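Local coordinates for hypothetical protein Atu1540 (Agrobacterium tumefaciens str. C58, PDB 2HWJ) that is of unknown function but carries a putative ParB-like nuclease domain, which would be consistent with a role in nucleic acid processing, at residues A162-R167 / A194-G199. Numbering follows the deposited sequence.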
loop_
_atom_site.group_PDB
_atom_site.type_symbol
_atom_site.label_atom_id
_atom_site.label_comp_id
_atom_site.label_asym_id
_atom_site.label_seq_id
_atom_site.Cartn_x
_atom_site.Cartn_y
_atom_site.Cartn_z
ATOM N N ALA A 162 15.073 -14.230 -5.493
ATOM C CA ALA A 162 15.916 -14.804 -6.514
ATOM C C ALA A 162 17.239 -14.031 -6.655
ATOM O O ALA A 162 18.277 -14.621 -6.784
ATOM C CB ALA A 162 15.181 -14.887 -7.841
ATOM N N ASP A 163 17.211 -12.710 -6.604
ATOM C CA ASP A 163 18.456 -12.020 -6.675
ATOM C C ASP A 163 19.359 -12.341 -5.428
ATOM O O ASP A 163 20.548 -12.605 -5.542
ATOM C CB ASP A 163 18.216 -10.531 -6.941
ATOM C CG ASP A 163 19.441 -9.666 -6.550
ATOM O OD1 ASP A 163 20.581 -9.978 -7.036
ATOM O OD2 ASP A 163 19.311 -8.687 -5.749
ATOM N N PHE A 164 18.789 -12.386 -4.239
ATOM C CA PHE A 164 19.551 -12.762 -3.055
ATOM C C PHE A 164 20.221 -14.135 -3.290
ATOM O O PHE A 164 21.428 -14.257 -3.183
ATOM C CB PHE A 164 18.579 -12.768 -1.881
ATOM C CG PHE A 164 19.146 -13.279 -0.576
ATOM C CD1 PHE A 164 19.954 -12.488 0.204
ATOM C CD2 PHE A 164 18.782 -14.527 -0.081
ATOM C CE1 PHE A 164 20.423 -12.933 1.411
ATOM C CE2 PHE A 164 19.275 -14.967 1.143
ATOM C CZ PHE A 164 20.088 -14.170 1.863
ATOM N N LEU A 165 19.452 -15.149 -3.693
ATOM C CA LEU A 165 20.004 -16.450 -3.800
ATOM C C LEU A 165 21.055 -16.448 -4.901
ATOM O O LEU A 165 22.024 -17.277 -4.838
ATOM C CB LEU A 165 18.954 -17.498 -4.059
ATOM C CG LEU A 165 17.805 -17.523 -3.047
ATOM C CD1 LEU A 165 16.576 -18.061 -3.691
ATOM C CD2 LEU A 165 18.132 -18.258 -1.718
ATOM N N ARG A 166 20.949 -15.544 -5.891
ATOM C CA ARG A 166 21.715 -15.857 -7.084
ATOM C C ARG A 166 23.071 -15.427 -6.819
ATOM O O ARG A 166 24.008 -15.923 -7.490
ATOM C CB ARG A 166 21.200 -15.284 -8.384
ATOM C CG ARG A 166 22.045 -14.243 -9.085
ATOM C CD ARG A 166 21.077 -13.251 -9.853
ATOM N NE ARG A 166 20.392 -14.025 -10.893
ATOM C CZ ARG A 166 19.088 -14.169 -11.029
ATOM N NH1 ARG A 166 18.257 -13.535 -10.266
ATOM N NH2 ARG A 166 18.636 -14.945 -11.986
ATOM N N ARG A 167 23.206 -14.565 -5.805
ATOM C CA ARG A 167 24.546 -14.081 -5.457
ATOM C C ARG A 167 25.251 -14.993 -4.450
ATOM O O ARG A 167 26.346 -14.740 -4.061
ATOM C CB ARG A 167 24.472 -12.654 -4.949
ATOM C CG ARG A 167 23.418 -11.835 -5.634
ATOM C CD ARG A 167 23.257 -10.462 -5.018
ATOM N NE ARG A 167 24.155 -9.561 -5.693
ATOM C CZ ARG A 167 23.795 -8.501 -6.409
ATOM N NH1 ARG A 167 22.524 -8.176 -6.554
ATOM N NH2 ARG A 167 24.738 -7.755 -6.983
ATOM N N ALA A 194 19.286 -12.645 5.348
ATOM C CA ALA A 194 18.135 -12.381 4.551
ATOM C C ALA A 194 17.172 -11.449 5.268
ATOM O O ALA A 194 16.048 -11.248 4.781
ATOM C CB ALA A 194 17.450 -13.681 4.227
ATOM N N ARG A 195 17.560 -10.868 6.409
ATOM C CA ARG A 195 16.586 -10.069 7.177
ATOM C C ARG A 195 15.939 -8.893 6.453
ATOM O O ARG A 195 14.867 -8.497 6.810
ATOM C CB ARG A 195 17.127 -9.622 8.541
ATOM C CG ARG A 195 18.130 -8.444 8.483
ATOM C CD ARG A 195 18.959 -8.249 9.792
ATOM N NE ARG A 195 20.310 -7.748 9.462
ATOM C CZ ARG A 195 21.467 -8.415 9.615
ATOM N NH1 ARG A 195 21.516 -9.630 10.141
ATOM N NH2 ARG A 195 22.608 -7.851 9.263
ATOM N N HIS A 196 16.590 -8.366 5.436
ATOM C CA HIS A 196 16.199 -7.145 4.726
ATOM C C HIS A 196 15.241 -7.454 3.622
ATOM O O HIS A 196 14.825 -6.546 2.944
ATOM C CB HIS A 196 17.397 -6.559 4.034
ATOM C CG HIS A 196 18.081 -7.563 3.181
ATOM N ND1 HIS A 196 17.997 -7.551 1.805
ATOM C CD2 HIS A 196 18.728 -8.711 3.508
ATOM C CE1 HIS A 196 18.628 -8.608 1.318
ATOM N NE2 HIS A 196 19.066 -9.335 2.329
ATOM N N LEU A 197 14.921 -8.727 3.400
ATOM C CA LEU A 197 14.040 -9.135 2.312
ATOM C C LEU A 197 12.592 -9.151 2.706
ATOM O O LEU A 197 12.278 -9.406 3.861
ATOM C CB LEU A 197 14.393 -10.513 1.839
ATOM C CG LEU A 197 15.737 -10.578 1.084
ATOM C CD1 LEU A 197 16.216 -12.030 1.001
ATOM C CD2 LEU A 197 15.678 -9.942 -0.319
ATOM N N PRO A 198 11.668 -8.934 1.751
ATOM C CA PRO A 198 10.257 -8.889 2.148
ATOM C C PRO A 198 9.772 -10.281 2.475
ATOM O O PRO A 198 10.041 -11.219 1.740
ATOM C CB PRO A 198 9.574 -8.444 0.863
ATOM C CG PRO A 198 10.481 -8.974 -0.258
ATOM C CD PRO A 198 11.852 -8.816 0.282
ATOM N N GLY A 199 9.035 -10.446 3.543
ATOM C CA GLY A 199 8.504 -11.770 3.861
ATOM C C GLY A 199 9.472 -12.506 4.738
ATOM O O GLY A 199 9.239 -13.677 5.024
#
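Phe164, in the last turn of helix 157-166, meets the Ala194-Leu197 type I beta turn that follows helix 178-189. The two backbones stay well apart, 7.7 Å between the CA atoms of Phe164 and Ala194, and share no hydrogen bond. The turn is closed by its own bond from Leu197 N to Ala194 O, and the side chains of Ala194, His196 and Leu197 gather round one ring. With CG anti to the backbone N (chi1 174°), Phe164 reaches out from the helix toward them. CD1 of Leu197 sits over one face of that ring, 3.8 Å from the centroid and 22° off the normal, a CH-pi contact shifted toward the CG end. Beyond it, Ala194 CB touches Phe164 CZ at 3.6 Å, coming in obliquely at the far end. The imidazole of His196 approaches with NE2 3.9 Å from Phe164 CD1, its plane inclined 60° to the phenyl, while Leu197 CG lies against one imidazole face. Trp161, one helical turn earlier, packs on Ala194 and Leu197; from a second subunit, His93 and Phe91 meet His196, and Glu98 packs on Phe164. All four touching residues are buried, and between 162-167 and 194-199 the contact rests on apolar packing and CH-pi, while a polar tie between helix and C-terminal loop beside the subunit interface runs from Trp161 NE1 to Pro198 O.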